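Local coordinates for protein fructokinase (Vibrio cholerae serotype O1, PDB 5EYN) that phosphorylates fructose at the expense of ATP, as a metal-binding fructokinase of the PfkB carbohydrate kinase family, at residues L272-R275 with L276-Q280; I288-A291 with V292-N296. All blocks are in the same frame, centred on the assembly; numbering follows the deposited sequence.

Interaction 1. Residues L272-R275 with L276-Q280; sequences LLYR and LSVAQ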
ATOM      1  N   LEU A 272      15.307  20.990  16.491  1.00  8.81           N
ATOM      2  CA  LEU A 272      14.756  22.266  16.909  1.00  9.51           C
ATOM      3  C   LEU A 272      13.899  22.097  18.147  1.00  9.20           C
ATOM      4  O   LEU A 272      14.112  22.760  19.172  1.00  9.68           O
ATOM      5  CB  LEU A 272      13.910  22.843  15.785  1.00  9.49           C
ATOM      6  CG  LEU A 272      13.225  24.176  16.074  1.00 10.60           C
ATOM      7  CD1 LEU A 272      14.240  25.280  16.244  1.00 12.68           C
ATOM      8  CD2 LEU A 272      12.265  24.518  14.955  1.00 11.29           C
ATOM      9  N   LEU A 273      12.909  21.216  18.063  1.00  8.84           N
ATOM     10  CA  LEU A 273      11.951  21.068  19.158  1.00  9.51           C
ATOM     11  C   LEU A 273      12.572  20.411  20.371  1.00 10.16           C
ATOM     12  O   LEU A 273      12.219  20.745  21.486  1.00 10.97           O
ATOM     13  CB  LEU A 273      10.693  20.287  18.743  1.00  9.76           C
ATOM     14  CG  LEU A 273       9.861  20.914  17.638  1.00  9.42           C
ATOM     15  CD1 LEU A 273       8.625  20.064  17.365  1.00  9.00           C
ATOM     16  CD2 LEU A 273       9.441  22.336  18.004  1.00 10.42           C
ATOM     17  N   TYR A 274      13.524  19.500  20.172  1.00 10.28           N
ATOM     18  CA  TYR A 274      14.234  18.955  21.318  1.00 10.92           C
ATOM     19  C   TYR A 274      14.841  20.117  22.114  1.00 10.82           C
ATOM     20  O   TYR A 274      14.647  20.220  23.326  1.00 11.98           O
ATOM     21  CB  TYR A 274      15.330  17.966  20.913  1.00 11.38           C
ATOM     22  CG  TYR A 274      16.219  17.661  22.099  1.00 12.17           C
ATOM     23  CD1 TYR A 274      15.731  16.932  23.179  1.00 13.83           C
ATOM     24  CD2 TYR A 274      17.501  18.177  22.184  1.00 12.23           C
ATOM     25  CE1 TYR A 274      16.512  16.692  24.299  1.00 14.08           C
ATOM     26  CE2 TYR A 274      18.280  17.935  23.293  1.00 12.84           C
ATOM     27  CZ  TYR A 274      17.773  17.198  24.345  1.00 13.32           C
ATOM     28  OH  TYR A 274      18.537  16.947  25.461  1.00 14.50           O
ATOM     29  N   ARG A 275      15.590  20.987  21.440  1.00 11.03           N
ATOM     30  CA  ARG A 275      16.253  22.075  22.152  1.00 11.32           C
ATOM     31  C   ARG A 275      15.259  23.101  22.740  1.00 11.66           C
ATOM     32  O   ARG A 275      15.455  23.590  23.850  1.00 12.35           O
ATOM     33  CB  ARG A 275      17.306  22.739  21.261  1.00 11.92           C
ATOM     34  CG  ARG A 275      18.515  21.845  20.988  1.00 13.25           C
ATOM     35  CD  ARG A 275      19.316  21.537  22.239  1.00 15.58           C
ATOM     36  NE  ARG A 275      20.237  22.615  22.573  1.00 17.45           N
ATOM     37  CZ  ARG A 275      20.989  22.648  23.666  1.00 19.68           C
ATOM     38  NH1 ARG A 275      20.910  21.683  24.572  1.00 21.10           N
ATOM     39  NH2 ARG A 275      21.811  23.663  23.860  1.00 20.55           N
ATOM     40  N   LEU A 276      14.176  23.403  22.032  1.00 11.00           N
ATOM     41  CA  LEU A 276      13.186  24.309  22.602  1.00 12.09           C
ATOM     42  C   LEU A 276      12.527  23.664  23.815  1.00 12.31           C
ATOM     43  O   LEU A 276      12.255  24.341  24.808  1.00 13.11           O
ATOM     44  CB  LEU A 276      12.126  24.720  21.571  1.00 11.33           C
ATOM     45  CG  LEU A 276      12.633  25.452  20.322  1.00 11.54           C
ATOM     46  CD1 LEU A 276      11.448  25.901  19.491  1.00 10.60           C
ATOM     47  CD2 LEU A 276      13.543  26.632  20.656  1.00 12.45           C
ATOM     48  N   SER A 277      12.322  22.349  23.761  1.00 12.38           N
ATOM     49  CA  SER A 277      11.604  21.649  24.828  1.00 14.28           C
ATOM     50  C   SER A 277      12.387  21.612  26.147  1.00 15.41           C
ATOM     51  O   SER A 277      11.795  21.559  27.219  1.00 18.99           O
ATOM     52  CB  SER A 277      11.230  20.223  24.395  1.00 14.56           C
ATOM     53  OG  SER A 277      12.330  19.325  24.451  1.00 16.22           O
ATOM     54  N   VAL A 278      13.711  21.652  26.074  1.00 15.71           N
ATOM     55  CA  VAL A 278      14.528  21.574  27.288  1.00 18.50           C
ATOM     56  C   VAL A 278      14.969  22.956  27.773  1.00 19.60           C
ATOM     57  O   VAL A 278      15.634  23.073  28.807  1.00 21.58           O
ATOM     58  CB  VAL A 278      15.783  20.686  27.094  1.00 19.81           C
ATOM     59  CG1 VAL A 278      15.394  19.265  26.723  1.00 21.07           C
ATOM     60  CG2 VAL A 278      16.718  21.276  26.053  1.00 20.15           C
ATOM     61  N   ALA A 279      14.586  23.999  27.041  1.00 18.28           N
ATOM     62  CA  ALA A 279      14.970  25.362  27.386  1.00 19.46           C
ATOM     63  C   ALA A 279      14.123  25.922  28.514  1.00 22.23           C
ATOM     64  O   ALA A 279      12.917  25.693  28.584  1.00 22.38           O
ATOM     65  CB  ALA A 279      14.850  26.267  26.179  1.00 19.31           C
ATOM     66  N   GLN A 280      14.770  26.686  29.383  1.00 24.91           N
ATOM     67  CA  GLN A 280      14.063  27.443  30.401  1.00 28.36           C
ATOM     68  C   GLN A 280      13.081  28.420  29.760  1.00 27.93           C
ATOM     69  O   GLN A 280      11.947  28.568  30.213  1.00 29.40           O
ATOM     70  CB  GLN A 280      15.067  28.216  31.259  1.00 31.87           C
ATOM     71  CG  GLN A 280      14.452  29.323  32.092  1.00 35.84           C
ATOM     72  CD  GLN A 280      13.450  28.801  33.099  1.00 38.75           C
ATOM     73  OE1 GLN A 280      12.439  28.201  32.730  1.00 40.03           O
ATOM     74  NE2 GLN A 280      13.729  29.016  34.378  1.00 39.74           N
TER
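Tyr274 overlaps Val278 one turn further along the helix: the ring crosses the valine obliquely, its CE1 lying 3.7 Å from Val278 CG1. The tyrosine CG stands anti to the backbone N (chi1 168°), which carries the ring forward along the helix until CE1 and CZ come alongside that methyl. The carbonyl of Tyr274 itself takes two donors from the same face of its plane. Ser277 OG gives the shorter bond, 2.7 Å to Tyr274 O, and Val278 N reaches Tyr274 O at 3.2 Å. With chi1 at 77° the serine hydroxyl turns back on its own helix, the common bond of a helical serine to the carbonyl three residues earlier, which satisfies a buried polar group. Val278 N is shared with a weak bond to Arg275 O, consistent with the helix nearing its end. Leu276 lies back along the helix, its CG 3.3 Å from Leu272 O, while its methyl CD1 is 4.2 Å from Leu272 CG. This is plain packing in the C-terminal turns of helix 264-278. Leu273 and Leu276 face strand 138-142 through His140 and Trp138, Tyr274 rests on the loop at Leu57 and Ser58, and Leu272, Arg275 and Leu276 meet Ala291 of helix 285-302.

Interaction 2. Residues I288-A291 with V292-N296; sequences ILDA and VKWAN. With ADP (adenosine-5'-diphosphate), chain E.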
ATOM      1  N   ILE A 288      16.888  30.031  20.630  1.00 12.32           N
ATOM      2  CA  ILE A 288      16.368  29.727  19.307  1.00 11.63           C
ATOM      3  C   ILE A 288      17.509  29.492  18.317  1.00 11.65           C
ATOM      4  O   ILE A 288      17.480  28.534  17.542  1.00 11.11           O
ATOM      5  CB  ILE A 288      15.449  30.852  18.835  1.00 11.74           C
ATOM      6  CG1 ILE A 288      14.149  30.791  19.633  1.00 11.98           C
ATOM      7  CG2 ILE A 288      15.191  30.769  17.337  1.00 12.33           C
ATOM      8  CD1 ILE A 288      13.248  31.972  19.412  1.00 12.62           C
ATOM      9  N   LEU A 289      18.503  30.369  18.309  1.00 12.48           N
ATOM     10  CA  LEU A 289      19.557  30.229  17.308  1.00 13.35           C
ATOM     11  C   LEU A 289      20.369  28.957  17.530  1.00 13.87           C
ATOM     12  O   LEU A 289      20.769  28.293  16.575  1.00 13.90           O
ATOM     13  CB  LEU A 289      20.464  31.455  17.311  1.00 14.96           C
ATOM     14  CG  LEU A 289      19.803  32.750  16.841  1.00 15.92           C
ATOM     15  CD1 LEU A 289      20.755  33.900  17.083  1.00 17.69           C
ATOM     16  CD2 LEU A 289      19.417  32.688  15.373  1.00 16.28           C
ATOM     17  N   ASP A 290      20.619  28.621  18.791  1.00 13.95           N
ATOM     18  CA  ASP A 290      21.273  27.355  19.123  1.00 14.30           C
ATOM     19  C   ASP A 290      20.406  26.155  18.710  1.00 14.02           C
ATOM     20  O   ASP A 290      20.919  25.149  18.206  1.00 14.41           O
ATOM     21  CB  ASP A 290      21.569  27.306  20.628  1.00 17.03           C
ATOM     22  CG  ASP A 290      22.078  25.956  21.075  1.00 19.53           C
ATOM     23  OD1 ASP A 290      23.293  25.729  20.972  1.00 20.96           O
ATOM     24  OD2 ASP A 290      21.274  25.118  21.528  1.00 20.59           O
ATOM     25  N   ALA A 291      19.097  26.251  18.917  1.00 13.45           N
ATOM     26  CA  ALA A 291      18.200  25.159  18.532  1.00 12.16           C
ATOM     27  C   ALA A 291      18.233  24.931  17.030  1.00 11.53           C
ATOM     28  O   ALA A 291      18.188  23.788  16.579  1.00 11.59           O
ATOM     29  CB  ALA A 291      16.777  25.431  18.994  1.00 11.44           C
ATOM     30  N   VAL A 292      18.356  26.012  16.265  1.00 11.20           N
ATOM     31  CA  VAL A 292      18.447  25.917  14.808  1.00 11.67           C
ATOM     32  C   VAL A 292      19.802  25.343  14.380  1.00 11.68           C
ATOM     33  O   VAL A 292      19.884  24.612  13.399  1.00 11.54           O
ATOM     34  CB  VAL A 292      18.173  27.275  14.133  1.00 11.20           C
ATOM     35  CG1 VAL A 292      18.390  27.223  12.631  1.00 11.45           C
ATOM     36  CG2 VAL A 292      16.744  27.700  14.409  1.00 11.35           C
ATOM     37  N   LYS A 293      20.856  25.640  15.123  1.00 12.51           N
ATOM     38  CA  LYS A 293      22.139  25.020  14.839  1.00 13.70           C
ATOM     39  C   LYS A 293      22.036  23.502  14.999  1.00 13.52           C
ATOM     40  O   LYS A 293      22.524  22.744  14.163  1.00 13.26           O
ATOM     41  CB  LYS A 293      23.204  25.597  15.778  1.00 15.70           C
ATOM     42  CG  LYS A 293      24.576  24.966  15.674  1.00 18.72           C
ATOM     43  CD  LYS A 293      25.585  25.657  16.615  1.00 21.26           C
ATOM     44  CE  LYS A 293      26.997  25.096  16.441  1.00 25.84           C
ATOM     45  NZ  LYS A 293      27.978  25.805  17.304  1.00 29.26           N
ATOM     46  N   TRP A 294      21.403  23.057  16.076  1.00 12.69           N
ATOM     47  CA  TRP A 294      21.141  21.634  16.258  1.00 13.12           C
ATOM     48  C   TRP A 294      20.284  21.095  15.120  1.00 11.41           C
ATOM     49  O   TRP A 294      20.551  20.019  14.585  1.00 12.00           O
ATOM     50  CB  TRP A 294      20.428  21.377  17.586  1.00 12.49           C
ATOM     51  CG  TRP A 294      21.334  21.334  18.792  1.00 14.33           C
ATOM     52  CD1 TRP A 294      22.276  22.262  19.160  1.00 15.05           C
ATOM     53  CD2 TRP A 294      21.383  20.305  19.783  1.00 14.70           C
ATOM     54  NE1 TRP A 294      22.903  21.866  20.319  1.00 14.99           N
ATOM     55  CE2 TRP A 294      22.373  20.668  20.720  1.00 15.02           C
ATOM     56  CE3 TRP A 294      20.678  19.115  19.977  1.00 13.79           C
ATOM     57  CZ2 TRP A 294      22.675  19.880  21.824  1.00 15.91           C
ATOM     58  CZ3 TRP A 294      20.984  18.328  21.063  1.00 14.10           C
ATOM     59  CH2 TRP A 294      21.969  18.716  21.978  1.00 14.86           C
ATOM     60  N   ALA A 295      19.220  21.822  14.779  1.00 10.65           N
ATOM     61  CA  ALA A 295      18.318  21.415  13.712  1.00 10.89           C
ATOM     62  C   ALA A 295      19.064  21.174  12.399  1.00 10.20           C
ATOM     63  O   ALA A 295      18.856  20.166  11.718  1.00 10.52           O
ATOM     64  CB  ALA A 295      17.241  22.477  13.518  1.00 10.12           C
ATOM     65  N   ASN A 296      19.940  22.109  12.041  1.00 10.70           N
ATOM     66  CA  ASN A 296      20.708  21.961  10.813  1.00 10.80           C
ATOM     67  C   ASN A 296      21.606  20.725  10.865  1.00 10.79           C
ATOM     68  O   ASN A 296      21.732  20.018   9.873  1.00 11.33           O
ATOM     69  CB  ASN A 296      21.563  23.194  10.562  1.00 11.10           C
ATOM     70  CG  ASN A 296      20.817  24.325   9.893  1.00 12.32           C
ATOM     71  OD1 ASN A 296      19.877  24.122   9.120  1.00 12.27           O
ATOM     72  ND2 ASN A 296      21.282  25.537  10.149  1.00 13.79           N
TER
HETATM   73  PB  ADP E 404      13.326  17.004   3.756  1.00 25.28           P
HETATM   74  O1B ADP E 404      13.025  16.013   4.848  1.00 77.26           O
HETATM   75  O2B ADP E 404      12.050  17.629   3.238  1.00 79.25           O
HETATM   76  O3B ADP E 404      14.030  16.281   2.634  1.00 66.62           O
HETATM   77  PA  ADP E 404      15.097  19.133   3.444  1.00110.14           P
HETATM   78  O1A ADP E 404      15.793  18.222   2.448  1.00 14.05           O
HETATM   79  O2A ADP E 404      14.105  19.969   2.666  1.00 75.64           O
HETATM   80  O3A ADP E 404      14.277  18.134   4.352  1.00 82.33           O
HETATM   81  O5' ADP E 404      16.104  20.134   4.187  1.00 21.35           O
HETATM   82  C5' ADP E 404      15.924  20.485   5.514  1.00 15.21           C
HETATM   83  C4' ADP E 404      17.188  20.710   6.310  1.00 12.00           C
HETATM   84  O4' ADP E 404      18.041  19.594   6.189  1.00 15.31           O
HETATM   85  C3' ADP E 404      17.987  21.910   5.944  1.00 11.33           C
HETATM   86  O3' ADP E 404      17.501  23.056   6.575  1.00 14.45           O
HETATM   87  C2' ADP E 404      19.322  21.537   6.446  1.00 14.79           C
HETATM   88  O2' ADP E 404      19.443  21.666   7.812  1.00 15.40           O
HETATM   89  C1' ADP E 404      19.349  20.094   6.136  1.00 16.00           C
HETATM   90  N9  ADP E 404      19.898  19.774   4.849  1.00 15.56           N
HETATM   91  C8  ADP E 404      19.238  19.402   3.736  1.00 16.17           C
HETATM   92  N7  ADP E 404      20.095  19.162   2.756  1.00 18.87           N
HETATM   93  C5  ADP E 404      21.333  19.370   3.208  1.00 18.95           C
HETATM   94  C6  ADP E 404      22.607  19.276   2.674  1.00 18.74           C
HETATM   95  N6  ADP E 404      22.811  18.892   1.313  1.00 20.90           N
HETATM   96  N1  ADP E 404      23.655  19.564   3.440  1.00 18.18           N
HETATM   97  C2  ADP E 404      23.534  19.931   4.728  1.00 19.50           C
HETATM   98  N3  ADP E 404      22.308  20.036   5.291  1.00 17.82           N
HETATM   99  C4  ADP E 404      21.223  19.761   4.554  1.00 15.83           C
HETATM  100  O   HOH W   1      24.771  23.723  21.518  1.00 24.82           O
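Asp290 and Trp294 lie side by side along one flank of the helix and point the same way, with the carboxylate plane turned 55° from the indole. Carboxylate and indole nitrogen do not join directly, since Asp290 OD2 stays 3.8 Å from Trp294 NE1. One water closes the gap: it donates to Asp290 OD1 at 2.6 Å and accepts from Trp294 NE1 at 2.9 Å, sitting in the ring plane at the indole edge. The aspartate CG is anti to the backbone N (chi1 172°), which swings the carboxylate forward toward the tryptophan. Trp294 N also bonds to Asp290 O at 3.0 Å, and Trp294 CD1 lies 3.3 Å from Asp290 O. Val292 CG2, anti to the carbonyl carbon, lies back over the preceding turn, 3.3 Å from Ile288 O; the side chain faces strands 240-244 and 247-251. At the far end Asn296 OD1 takes a 2.8 Å bond from ADP O2', while its ND2 binds Val251 O. That second bond fixes the amide with its oxygen toward the sugar, so the helix presents an acceptor to the nucleotide. Asp290 OD2 makes a salt bridge to Arg275 while OD1 takes the water, so the two oxygens have separate partners, and the arginine probably favours the ionised form.

In the fold
Read from the N terminus, the two contacts illustrate how two helices, each with contacts within its own turns, pack on one another. Interaction 1 spans the last turns of helix 264-278, and interaction 2 follows on helix 285-302; they run in series, neither nesting nor crossing, and each closes a few residues of one helix. A short connection brings the second helix back against the first, so that the centres of the two interactions lie about 10 Å apart. The join has a polar and an apolar part: Arg275 NH2 forms a salt bridge of 2.8 Å with Asp290 OD2 and its guanidinium a cation-pi contact with Trp294, while Arg275 CB packs on Ala291 CB. The helix beside strand 138-142 is thus tied to the one bearing Asn296 of the ADP pocket.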